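Local coordinates for Fe-regulated protein B (Neisseria meningitidis, PDB 4AIP), which is an outer-membrane TonB-dependent transporter that takes up iron, a plug domain filling its beta-barrel, at residues B[63-68]-B[550-554]; B[122-126]-B[329-335]; B[160-164]-B[503-507]; B[279-283]-B[344-348]; B[524-530]-B[576-580]. One frame throughout, in Å; residues are numbered along the deposited sequence.

Contact 1 of 5, residues B[63-68]-B[550-554]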
# COMPACT_ATOMS: atom_id res chain seq x y z
N GLN B 63 -33.47 -11.13 31.20
CA GLN B 63 -32.87 -10.65 32.43
C GLN B 63 -32.96 -9.13 32.51
O GLN B 63 -32.00 -8.45 32.83
CB GLN B 63 -31.46 -11.16 32.57
CG GLN B 63 -31.45 -12.63 32.87
CD GLN B 63 -30.08 -13.20 32.85
OE1 GLN B 63 -29.77 -14.10 32.03
NE2 GLN B 63 -29.22 -12.68 33.76
N GLY B 64 -34.18 -8.64 32.25
CA GLY B 64 -34.43 -7.25 32.01
C GLY B 64 -33.51 -6.74 30.92
O GLY B 64 -33.69 -7.01 29.72
N SER B 65 -32.47 -6.06 31.36
CA SER B 65 -31.60 -5.33 30.48
C SER B 65 -30.12 -5.74 30.63
O SER B 65 -29.20 -5.13 30.03
CB SER B 65 -31.77 -3.83 30.79
OG SER B 65 -30.99 -3.05 29.97
N LYS B 66 -29.89 -6.78 31.42
CA LYS B 66 -28.54 -7.21 31.69
C LYS B 66 -27.83 -8.02 30.56
O LYS B 66 -26.60 -8.03 30.47
CB LYS B 66 -28.54 -7.91 33.02
CG LYS B 66 -27.38 -8.78 33.31
CD LYS B 66 -27.75 -9.70 34.44
CE LYS B 66 -26.61 -10.66 34.83
NZ LYS B 66 -25.42 -9.94 35.33
N ILE B 67 -28.61 -8.66 29.71
CA ILE B 67 -28.10 -9.35 28.55
C ILE B 67 -28.93 -8.83 27.42
O ILE B 67 -30.15 -8.97 27.42
CB ILE B 67 -28.24 -10.92 28.68
CG1 ILE B 67 -27.28 -11.43 29.75
CG2 ILE B 67 -27.89 -11.61 27.39
CD1 ILE B 67 -27.59 -12.86 30.23
N ARG B 68 -28.24 -8.18 26.49
CA ARG B 68 -28.90 -7.67 25.31
C ARG B 68 -28.23 -8.34 24.12
O ARG B 68 -27.05 -8.07 23.79
CB ARG B 68 -28.88 -6.16 25.26
CG ARG B 68 -30.28 -5.54 25.09
CD ARG B 68 -30.27 -4.18 25.78
NE ARG B 68 -31.44 -3.36 25.39
CZ ARG B 68 -31.81 -2.24 26.03
NH1 ARG B 68 -31.13 -1.81 27.10
NH2 ARG B 68 -32.91 -1.56 25.63
N ALA B 550 -40.93 -3.12 27.07
CA ALA B 550 -40.20 -2.39 28.07
C ALA B 550 -39.39 -3.37 28.89
O ALA B 550 -39.72 -4.59 28.94
CB ALA B 550 -41.19 -1.57 28.96
N ASN B 551 -38.31 -2.84 29.49
CA ASN B 551 -37.43 -3.69 30.23
C ASN B 551 -36.83 -2.77 31.24
O ASN B 551 -36.74 -1.54 31.03
CB ASN B 551 -36.37 -4.25 29.30
CG ASN B 551 -35.50 -3.16 28.69
OD1 ASN B 551 -34.53 -2.63 29.34
ND2 ASN B 551 -35.82 -2.79 27.49
N GLY B 552 -36.37 -3.36 32.33
CA GLY B 552 -35.76 -2.60 33.44
C GLY B 552 -34.79 -3.52 34.17
O GLY B 552 -34.99 -4.75 34.23
N SER B 553 -33.74 -2.92 34.71
CA SER B 553 -32.73 -3.61 35.43
C SER B 553 -32.28 -2.69 36.57
O SER B 553 -32.11 -1.47 36.39
CB SER B 553 -31.51 -3.93 34.52
OG SER B 553 -31.59 -5.24 33.91
N TYR B 554 -32.18 -3.28 37.77
CA TYR B 554 -31.39 -2.70 38.85
C TYR B 554 -30.30 -3.68 39.23
O TYR B 554 -30.49 -4.91 39.17
CB TYR B 554 -32.27 -2.32 40.05
CG TYR B 554 -31.67 -1.14 40.83
CD1 TYR B 554 -30.55 -1.34 41.64
CD2 TYR B 554 -32.15 0.16 40.66
CE1 TYR B 554 -29.97 -0.30 42.32
CE2 TYR B 554 -31.55 1.22 41.33
CZ TYR B 554 -30.45 0.99 42.14
OH TYR B 554 -29.83 2.02 42.82
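G64 and N551 bring their CA atoms to 5.0 Å where a type II' beta turn, Q63 to K66, is set against strand 548-563, and the turn is closed by the backbone bond from K66 N to Q63 O. G64 occupies the second position of the turn with positive phi, and its CA makes a CA-H...O contact of 3.4 Å with G552 O. S553 reaches the turn with its hydroxyl: S65 N donates to S553 OG over 2.8 Å, bent to 152° at the hydrogen, while S65 CB lies against the same oxygen. N551 holds its CG between its backbone N and carbonyl carbon (chi1 62°), which lifts the amide toward the turn and brings OD1 to 3.3 Å from S65 CB. The R68 side chain, extended from CG to NE, crosses N551 at about a right angle. Guanidinium and amide planes stand 79° apart, with N551 OD1 over one guanidinium face. The charge of R68 is met at NH1 by a salt bridge to E590, and K66 NZ bonds to the carbonyls of K151 and A153. One clear hydrogen bond thus joins the two segments, and the R68-E590 salt bridge adds a charged link from plug to barrel. The S553 hydroxyl satisfies an N-H of the turn, whereas N551 OD1 is buried with no partner in the model.

Contact 2 of 5, residues B[122-126]-B[329-335]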
# COMPACT_ATOMS: atom_id res chain seq x y z
N ASP B 122 -15.56 -13.09 17.83
CA ASP B 122 -15.53 -14.53 17.60
C ASP B 122 -15.00 -15.26 18.85
O ASP B 122 -14.26 -16.25 18.74
CB ASP B 122 -14.62 -14.82 16.42
CG ASP B 122 -15.12 -14.20 15.12
OD1 ASP B 122 -16.36 -14.14 14.92
OD2 ASP B 122 -14.28 -13.79 14.31
N ASN B 123 -15.35 -14.73 20.03
CA ASN B 123 -14.99 -15.36 21.29
C ASN B 123 -13.46 -15.44 21.52
O ASN B 123 -12.96 -16.46 21.98
CB ASN B 123 -15.63 -16.74 21.43
CG ASN B 123 -15.83 -17.15 22.89
OD1 ASN B 123 -15.77 -16.31 23.81
ND2 ASN B 123 -16.03 -18.46 23.11
N ALA B 124 -12.77 -14.35 21.19
CA ALA B 124 -11.33 -14.16 21.52
C ALA B 124 -11.12 -12.76 22.09
O ALA B 124 -11.66 -11.77 21.55
CB ALA B 124 -10.51 -14.35 20.25
N TYR B 125 -10.35 -12.62 23.17
CA TYR B 125 -10.25 -11.31 23.82
C TYR B 125 -9.02 -11.25 24.69
O TYR B 125 -8.69 -12.22 25.38
CB TYR B 125 -11.52 -11.02 24.63
CG TYR B 125 -12.01 -12.18 25.53
CD1 TYR B 125 -12.75 -13.26 24.99
CD2 TYR B 125 -11.79 -12.17 26.88
CE1 TYR B 125 -13.24 -14.28 25.78
CE2 TYR B 125 -12.27 -13.20 27.70
CZ TYR B 125 -12.98 -14.27 27.14
OH TYR B 125 -13.45 -15.32 27.95
N SER B 126 -8.32 -10.13 24.64
CA SER B 126 -7.14 -9.93 25.45
C SER B 126 -7.61 -9.05 26.61
O SER B 126 -8.72 -8.46 26.53
CB SER B 126 -6.09 -9.18 24.64
OG SER B 126 -5.03 -8.77 25.52
N ASN B 329 -13.21 -23.32 19.86
CA ASN B 329 -12.64 -22.08 19.36
C ASN B 329 -11.16 -22.30 19.79
O ASN B 329 -10.90 -22.76 20.91
CB ASN B 329 -13.31 -20.94 20.18
CG ASN B 329 -12.71 -19.62 19.96
OD1 ASN B 329 -12.31 -19.31 18.88
ND2 ASN B 329 -12.74 -18.78 20.93
N ALA B 330 -10.21 -22.05 18.90
CA ALA B 330 -8.79 -21.91 19.28
C ALA B 330 -8.30 -20.79 18.41
O ALA B 330 -8.61 -20.74 17.23
CB ALA B 330 -7.99 -23.19 19.00
N TYR B 331 -7.56 -19.86 18.97
CA TYR B 331 -7.26 -18.68 18.21
C TYR B 331 -5.92 -18.16 18.61
O TYR B 331 -5.39 -18.56 19.63
CB TYR B 331 -8.31 -17.60 18.52
CG TYR B 331 -8.38 -17.11 19.97
CD1 TYR B 331 -7.58 -16.07 20.40
CD2 TYR B 331 -9.29 -17.68 20.87
CE1 TYR B 331 -7.64 -15.61 21.72
CE2 TYR B 331 -9.38 -17.22 22.16
CZ TYR B 331 -8.55 -16.19 22.57
OH TYR B 331 -8.65 -15.74 23.84
N VAL B 332 -5.42 -17.21 17.83
CA VAL B 332 -4.24 -16.42 18.21
C VAL B 332 -4.50 -14.96 17.85
O VAL B 332 -4.76 -14.66 16.71
CB VAL B 332 -2.94 -16.95 17.54
CG1 VAL B 332 -3.15 -17.15 16.08
CG2 VAL B 332 -1.77 -16.06 17.75
N LEU B 333 -4.45 -14.08 18.85
CA LEU B 333 -4.83 -12.70 18.74
C LEU B 333 -3.54 -11.95 18.92
O LEU B 333 -2.75 -12.24 19.87
CB LEU B 333 -5.75 -12.37 19.89
CG LEU B 333 -6.90 -11.40 19.82
CD1 LEU B 333 -7.48 -11.31 21.21
CD2 LEU B 333 -6.48 -10.04 19.34
N GLU B 334 -3.32 -10.98 18.03
CA GLU B 334 -2.13 -10.14 18.07
C GLU B 334 -2.51 -8.73 18.16
O GLU B 334 -3.38 -8.25 17.40
CB GLU B 334 -1.33 -10.24 16.79
CG GLU B 334 -0.72 -11.57 16.57
CD GLU B 334 0.60 -11.81 17.39
OE1 GLU B 334 1.24 -10.81 17.88
OE2 GLU B 334 0.97 -13.03 17.49
N LYS B 335 -1.86 -8.04 19.09
CA LYS B 335 -2.03 -6.64 19.20
C LYS B 335 -0.71 -5.95 19.00
O LYS B 335 0.31 -6.24 19.68
CB LYS B 335 -2.64 -6.26 20.50
CG LYS B 335 -3.61 -5.14 20.21
CD LYS B 335 -4.62 -4.85 21.29
CE LYS B 335 -4.35 -5.86 22.37
NZ LYS B 335 -5.38 -6.56 23.12
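A124 sets its methyl over one face of the Y331 ring, a CH-pi contact that the model draws too close. In the tyrosine, chi1 of 62° puts CG between its backbone N and carbonyl carbon, raising the ring from strand 325-339 toward 122-126. Its hydroxyl reaches past the methyl to the next peptide, with Y331 OH 3.6 Å from Y125 N. L333 comes alongside with one branch: CD1 lies 3.7 Å from S126 N and 4.4 Å from A124 CB, so the alanine methyl has the ring and a leucine methyl as neighbours. On the N-terminal side the amides of N123 and N329 pass at a slant with their planes only 16° apart, nearly parallel. Beyond L333, K335 bends its chain to bring NZ beside S126, a placement that is doubtful; the S126 hydroxyl is bonded instead to S128 N. Y125 points its CB away from the strand, and its ring joins K120 in a cation-pi pair while OH bonds to I160 N. N329, Y331, L333 and K335 are alternate residues of one strand, all with CB directed at the loop. This fits the plug-in-barrel fold of TonB-dependent transporters: a plug loop, here following strand 118-121, lies on inward-facing residues of a transmembrane barrel strand.

Contact 3 of 5, residues B[160-164]-B[503-507]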
# COMPACT_ATOMS: atom_id res chain seq x y z
N ILE B 160 -13.68 -16.06 30.67
CA ILE B 160 -12.69 -15.70 31.63
C ILE B 160 -12.88 -14.25 31.94
O ILE B 160 -12.96 -13.45 31.04
CB ILE B 160 -11.26 -15.88 31.06
CG1 ILE B 160 -10.81 -17.32 31.18
CG2 ILE B 160 -10.27 -14.94 31.78
CD1 ILE B 160 -9.94 -17.76 29.99
N GLY B 161 -12.95 -13.89 33.22
CA GLY B 161 -12.80 -12.46 33.59
C GLY B 161 -14.08 -11.65 33.56
O GLY B 161 -14.06 -10.41 33.60
N ALA B 162 -15.22 -12.35 33.54
CA ALA B 162 -16.49 -11.68 33.42
C ALA B 162 -17.02 -10.96 34.65
O ALA B 162 -18.17 -11.22 35.07
CB ALA B 162 -17.56 -12.65 32.88
N THR B 163 -16.27 -10.00 35.17
CA THR B 163 -16.66 -9.33 36.37
C THR B 163 -17.60 -8.19 36.05
O THR B 163 -18.64 -8.00 36.71
CB THR B 163 -15.47 -8.77 37.20
OG1 THR B 163 -14.75 -7.85 36.41
CG2 THR B 163 -14.54 -9.87 37.73
N ASN B 164 -17.26 -7.44 35.02
CA ASN B 164 -18.06 -6.26 34.74
C ASN B 164 -18.80 -6.27 33.37
O ASN B 164 -19.54 -5.32 33.09
CB ASN B 164 -17.19 -5.01 34.90
CG ASN B 164 -17.26 -4.45 36.29
OD1 ASN B 164 -16.24 -4.04 36.91
ND2 ASN B 164 -18.50 -4.40 36.82
N TYR B 503 -21.01 -14.46 41.04
CA TYR B 503 -19.63 -14.22 41.41
C TYR B 503 -18.74 -14.47 40.22
O TYR B 503 -18.96 -15.41 39.43
CB TYR B 503 -19.21 -15.21 42.50
CG TYR B 503 -19.71 -14.85 43.85
CD1 TYR B 503 -20.97 -15.28 44.29
CD2 TYR B 503 -18.92 -14.10 44.71
CE1 TYR B 503 -21.45 -14.95 45.57
CE2 TYR B 503 -19.34 -13.78 45.98
CZ TYR B 503 -20.61 -14.20 46.42
OH TYR B 503 -21.02 -13.82 47.70
N ALA B 504 -17.71 -13.65 40.12
CA ALA B 504 -16.71 -13.81 39.09
C ALA B 504 -15.40 -13.20 39.52
O ALA B 504 -15.34 -12.33 40.43
CB ALA B 504 -17.19 -13.21 37.78
N SER B 505 -14.33 -13.65 38.87
CA SER B 505 -13.03 -13.15 39.23
C SER B 505 -12.23 -12.71 38.01
O SER B 505 -12.48 -13.15 36.91
CB SER B 505 -12.28 -14.21 40.04
OG SER B 505 -12.02 -15.33 39.23
N ARG B 506 -11.26 -11.84 38.24
CA ARG B 506 -10.53 -11.24 37.16
C ARG B 506 -9.09 -11.03 37.60
O ARG B 506 -8.81 -10.27 38.54
CB ARG B 506 -11.22 -9.92 36.73
CG ARG B 506 -10.55 -9.14 35.61
CD ARG B 506 -11.60 -8.48 34.70
NE ARG B 506 -10.98 -7.65 33.67
CZ ARG B 506 -11.10 -7.83 32.35
NH1 ARG B 506 -11.82 -8.82 31.87
NH2 ARG B 506 -10.50 -7.00 31.51
N SER B 507 -8.19 -11.73 36.92
CA SER B 507 -6.77 -11.74 37.26
C SER B 507 -6.06 -10.42 37.03
O SER B 507 -6.41 -9.68 36.17
CB SER B 507 -6.02 -12.86 36.51
OG SER B 507 -6.56 -13.11 35.22
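G161 O takes two donors from opposite faces of its carbonyl plane: T163 N, in the backbone of its own loop at 2.7 Å, and R506 NH1, from the strand at 3.2 Å. The arginine bond is fairly straight, 157° at the hydrogen, though NH1 stands above the carbonyl plane and the oxygen is tilted slightly from the guanidinium plane. The bond from T163 closes an inverse gamma turn centred on A162. G161 itself, whose phi is positive (87°), lies close on the strand, with a CA-H...O contact of 3.4 Å from its CA to S505 O. The loop leads from plug strand 144-151 into 165-171, and the inward side of barrel strand 495-506 receives it, part of the plug-in-barrel fold of TonB-dependent receptors. R506 starts with CG anti to its backbone N (chi1 179°) and bends at chi2, rising beside the loop. T163 crosses it at about a right angle: CG2 rests 3.5 Å from R506 CB, and OG1, buried with no partner in the model, is 3.6 Å from R506 CD. A504 turns its methyl to the gamma turn, its CB 3.5 Å from A162 O. The guanidinium is held further by plug residues, NH1 in a salt bridge with D118 and NE bonded to N115 O; S505, on the strand's other side, bonds to N482.

Contact 4 of 5, residues B[279-283]-B[344-348]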
# COMPACT_ATOMS: atom_id res chain seq x y z
N ARG B 279 0.06 10.45 14.79
CA ARG B 279 -0.71 10.39 15.98
C ARG B 279 0.23 10.85 17.02
O ARG B 279 1.46 10.88 16.79
CB ARG B 279 -1.12 8.97 16.28
CG ARG B 279 -2.02 8.38 15.17
CD ARG B 279 -3.47 8.88 15.27
NE ARG B 279 -4.12 8.34 16.46
CZ ARG B 279 -5.30 8.69 16.95
NH1 ARG B 279 -6.01 9.65 16.37
NH2 ARG B 279 -5.78 8.12 18.04
N THR B 280 -0.31 11.21 18.17
CA THR B 280 0.46 11.85 19.19
C THR B 280 0.86 10.80 20.21
O THR B 280 0.23 9.74 20.31
CB THR B 280 -0.36 13.00 19.85
OG1 THR B 280 -1.52 12.47 20.50
CG2 THR B 280 -0.87 13.91 18.84
N VAL B 281 1.95 11.05 20.91
CA VAL B 281 2.36 10.19 22.01
C VAL B 281 1.14 10.42 22.87
O VAL B 281 0.71 11.55 22.97
CB VAL B 281 3.59 10.80 22.74
CG1 VAL B 281 3.95 9.98 24.03
CG2 VAL B 281 4.79 10.99 21.79
N ARG B 282 0.50 9.44 23.45
CA ARG B 282 -0.71 9.86 24.23
C ARG B 282 -1.90 10.25 23.40
O ARG B 282 -2.24 11.43 23.32
CB ARG B 282 -0.46 11.11 25.09
CG ARG B 282 0.42 10.95 26.28
CD ARG B 282 0.47 12.25 27.05
NE ARG B 282 1.76 12.44 27.69
CZ ARG B 282 2.84 12.95 27.10
NH1 ARG B 282 2.80 13.35 25.83
NH2 ARG B 282 3.98 13.05 27.78
N GLU B 283 -2.60 9.27 22.85
CA GLU B 283 -3.71 9.56 21.95
C GLU B 283 -4.97 10.15 22.59
O GLU B 283 -5.91 10.58 21.88
CB GLU B 283 -4.05 8.32 21.18
CG GLU B 283 -2.80 7.68 20.63
CD GLU B 283 -3.10 6.56 19.68
OE1 GLU B 283 -4.28 6.10 19.58
OE2 GLU B 283 -2.12 6.14 19.04
N GLY B 344 10.67 10.95 20.65
CA GLY B 344 9.87 11.85 21.49
C GLY B 344 8.83 11.10 22.28
O GLY B 344 7.93 11.71 22.81
N THR B 345 8.94 9.78 22.37
CA THR B 345 8.03 8.98 23.17
C THR B 345 8.69 8.50 24.46
O THR B 345 9.36 7.47 24.45
CB THR B 345 7.54 7.76 22.38
OG1 THR B 345 7.17 8.16 21.05
CG2 THR B 345 6.34 7.09 23.05
N GLY B 346 8.48 9.23 25.57
CA GLY B 346 9.08 8.91 26.88
C GLY B 346 8.82 7.48 27.30
O GLY B 346 9.73 6.78 27.74
N TYR B 347 7.56 7.06 27.10
CA TYR B 347 7.06 5.75 27.58
C TYR B 347 7.69 4.54 26.90
O TYR B 347 7.73 3.47 27.47
CB TYR B 347 5.53 5.68 27.45
CG TYR B 347 4.81 6.84 28.08
CD1 TYR B 347 4.62 6.92 29.47
CD2 TYR B 347 4.33 7.89 27.30
CE1 TYR B 347 3.96 8.02 30.06
CE2 TYR B 347 3.67 8.99 27.88
CZ TYR B 347 3.50 9.03 29.26
OH TYR B 347 2.86 10.08 29.82
N ALA B 348 8.17 4.74 25.67
CA ALA B 348 8.84 3.68 24.93
C ALA B 348 10.36 3.70 25.18
O ALA B 348 11.11 2.94 24.55
CB ALA B 348 8.49 3.75 23.42
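V281 splits its two methyls between partners because CG1 lies anti to the backbone N (chi1 174°) and CG2 anti to the carbonyl carbon: CG1 meets T345 CG2 and the Y347 ring, while CG2 turns to the backbone, 3.4 Å from G344 O. Y347, its CG also anti to the carbonyl carbon, swings its ring toward 279-283. The valine methyl comes in at the ring edge, V281 CG1 3.9 Å from Y347 CD2. R282, bent at chi3, crosses the tyrosine at about a right angle, the two planes 77° apart, so that the ring edge at CE2 lies over one guanidinium face. A weak bond joins them, R282 NE to Y347 OH at 3.4 Å and 133°. The stronger hold on this guanidinium comes from helix 296-299, through Q299 OE1 and R298 O at NH1. T345 OG1 likewise looks to its own loop, bonded to D342. Within 279-283, R279 NH2 meets E283 OE1 in the plane of its guanidinium as a salt bridge. Two loops between strands of the TonB-dependent receptor barrel are joined here, one after 278-279 and one after 325-339, with E283 reaching the plug at T103.

Contact 5 of 5, residues B[524-530]-B[576-580]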
# COMPACT_ATOMS: atom_id res chain seq x y z
N SER B 524 6.89 -5.55 39.06
CA SER B 524 6.74 -6.90 39.52
C SER B 524 5.35 -7.12 40.13
O SER B 524 4.42 -6.34 39.87
CB SER B 524 7.87 -7.24 40.50
OG SER B 524 7.74 -8.55 41.00
N ILE B 525 5.21 -8.18 40.91
CA ILE B 525 3.95 -8.56 41.53
C ILE B 525 4.22 -9.05 42.97
O ILE B 525 5.14 -9.82 43.20
CB ILE B 525 3.18 -9.60 40.64
CG1 ILE B 525 1.78 -9.89 41.19
CG2 ILE B 525 4.00 -10.88 40.37
CD1 ILE B 525 0.91 -10.71 40.27
N ALA B 526 3.45 -8.57 43.93
CA ALA B 526 3.63 -8.95 45.33
C ALA B 526 3.21 -10.39 45.58
O ALA B 526 2.46 -10.96 44.79
CB ALA B 526 2.87 -8.02 46.23
N ASP B 527 3.67 -10.95 46.70
CA ASP B 527 3.58 -12.38 46.93
C ASP B 527 2.20 -12.96 47.04
O ASP B 527 1.96 -14.05 46.51
CB ASP B 527 4.38 -12.81 48.16
CG ASP B 527 5.87 -12.76 47.94
OD1 ASP B 527 6.34 -12.81 46.79
OD2 ASP B 527 6.59 -12.66 48.94
N GLY B 528 1.29 -12.29 47.72
CA GLY B 528 -0.02 -12.92 47.88
C GLY B 528 -1.08 -12.42 46.94
O GLY B 528 -2.25 -12.69 47.15
N THR B 529 -0.68 -11.67 45.90
CA THR B 529 -1.67 -10.90 45.16
C THR B 529 -2.63 -11.80 44.51
O THR B 529 -2.29 -12.90 44.15
CB THR B 529 -1.15 -9.74 44.29
OG1 THR B 529 -1.72 -9.79 42.98
CG2 THR B 529 0.28 -9.71 44.22
N LYS B 530 -3.87 -11.36 44.43
CA LYS B 530 -4.89 -12.24 43.92
C LYS B 530 -5.81 -11.53 43.01
O LYS B 530 -5.65 -10.35 42.73
CB LYS B 530 -5.68 -12.78 45.06
CG LYS B 530 -5.75 -11.77 46.17
CD LYS B 530 -6.85 -12.11 47.06
CE LYS B 530 -6.77 -13.61 47.44
NZ LYS B 530 -5.54 -13.83 48.27
N ARG B 576 8.76 -1.83 41.82
CA ARG B 576 7.42 -1.83 42.38
C ARG B 576 6.66 -3.08 41.99
O ARG B 576 7.03 -3.78 41.08
CB ARG B 576 6.62 -0.63 41.97
CG ARG B 576 7.34 0.60 41.73
CD ARG B 576 6.32 1.57 41.27
NE ARG B 576 6.95 2.78 40.76
CZ ARG B 576 7.10 3.08 39.47
NH1 ARG B 576 6.66 2.27 38.49
NH2 ARG B 576 7.71 4.23 39.17
N GLU B 577 5.59 -3.36 42.71
CA GLU B 577 4.86 -4.61 42.55
C GLU B 577 3.40 -4.31 42.48
O GLU B 577 2.91 -3.48 43.26
CB GLU B 577 5.05 -5.53 43.75
CG GLU B 577 6.40 -5.49 44.40
CD GLU B 577 6.44 -6.25 45.74
OE1 GLU B 577 5.57 -5.97 46.61
OE2 GLU B 577 7.34 -7.09 45.94
N ALA B 578 2.70 -5.00 41.58
CA ALA B 578 1.25 -5.07 41.64
C ALA B 578 0.83 -5.62 42.97
O ALA B 578 1.41 -6.59 43.47
CB ALA B 578 0.69 -5.92 40.53
N VAL B 579 -0.21 -5.00 43.52
CA VAL B 579 -0.84 -5.36 44.77
C VAL B 579 -2.35 -5.11 44.76
O VAL B 579 -2.85 -4.14 44.15
CB VAL B 579 -0.33 -4.48 45.91
CG1 VAL B 579 0.92 -5.03 46.44
CG2 VAL B 579 -0.18 -2.97 45.48
N ASN B 580 -3.07 -5.95 45.47
CA ASN B 580 -4.46 -5.61 45.83
C ASN B 580 -4.48 -4.34 46.69
O ASN B 580 -3.67 -4.13 47.59
CB ASN B 580 -5.16 -6.80 46.49
CG ASN B 580 -4.88 -8.09 45.74
OD1 ASN B 580 -5.31 -8.26 44.60
ND2 ASN B 580 -4.11 -8.95 46.33
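A short parallel pair joins 524-525, in the connection between barrel strands 495-506 and 532-544, to the start of strand 575-597, whereas the barrel strands themselves pair antiparallel. Three backbone bonds make it: S524 N to R576 O at 2.7 Å, A578 N to S524 O at 2.8 Å, and A526 N to A578 O at 2.9 Å, the last nearly straight at 172°. E577 CA adds a CA-H...O contact to S524 O. S524 and E577 point to one face of the pair and I525 and A578 to the other, where I525 CG1 lies 4.2 Å from A578 CB. E577 directs CG anti to its carbonyl carbon (chi1 -35°) and stays extended beyond it, which lays the carboxylate alongside A526, E577 OE1 being 3.4 Å from A526 CB. The same methyl touches V579 CG1 at 3.6 Å. After I525 the chain makes a type I turn, A526 to T529, and T529 returns toward V579 and N580. K530 then crosses the N580 side chain at about a right angle. The carboxylate of E577 has stronger partners in Q567 and R569, and S524 OG bonds to D472. Strand 567-568 pairs antiparallel with 575-597, I525 rests on V476 of strand 475-490, and K530 and N580 both touch D561 of strand 548-563, so the pair lies beside these three strands.

From the N terminus, the turn at 63-68 meets strand 548-563, and contact 1 thereby closes the longest loop, within which contacts 2, 3 and 4 are nested. Contact 2 opens at 122-126 and contact 3 at 160-164; their segments alternate, so the two cross, and they touch through Y125 and I160. Contact 4 lies inside the loop of contact 3 and crosses contact 2. Contact 5 follows contacts 2, 3 and 4 in series but crosses contact 1. Contacts 1 to 3 tie the plug to three barrel strands, whereas 4 and 5 join barrel segments to each other, their nearest atoms about 10 Å apart.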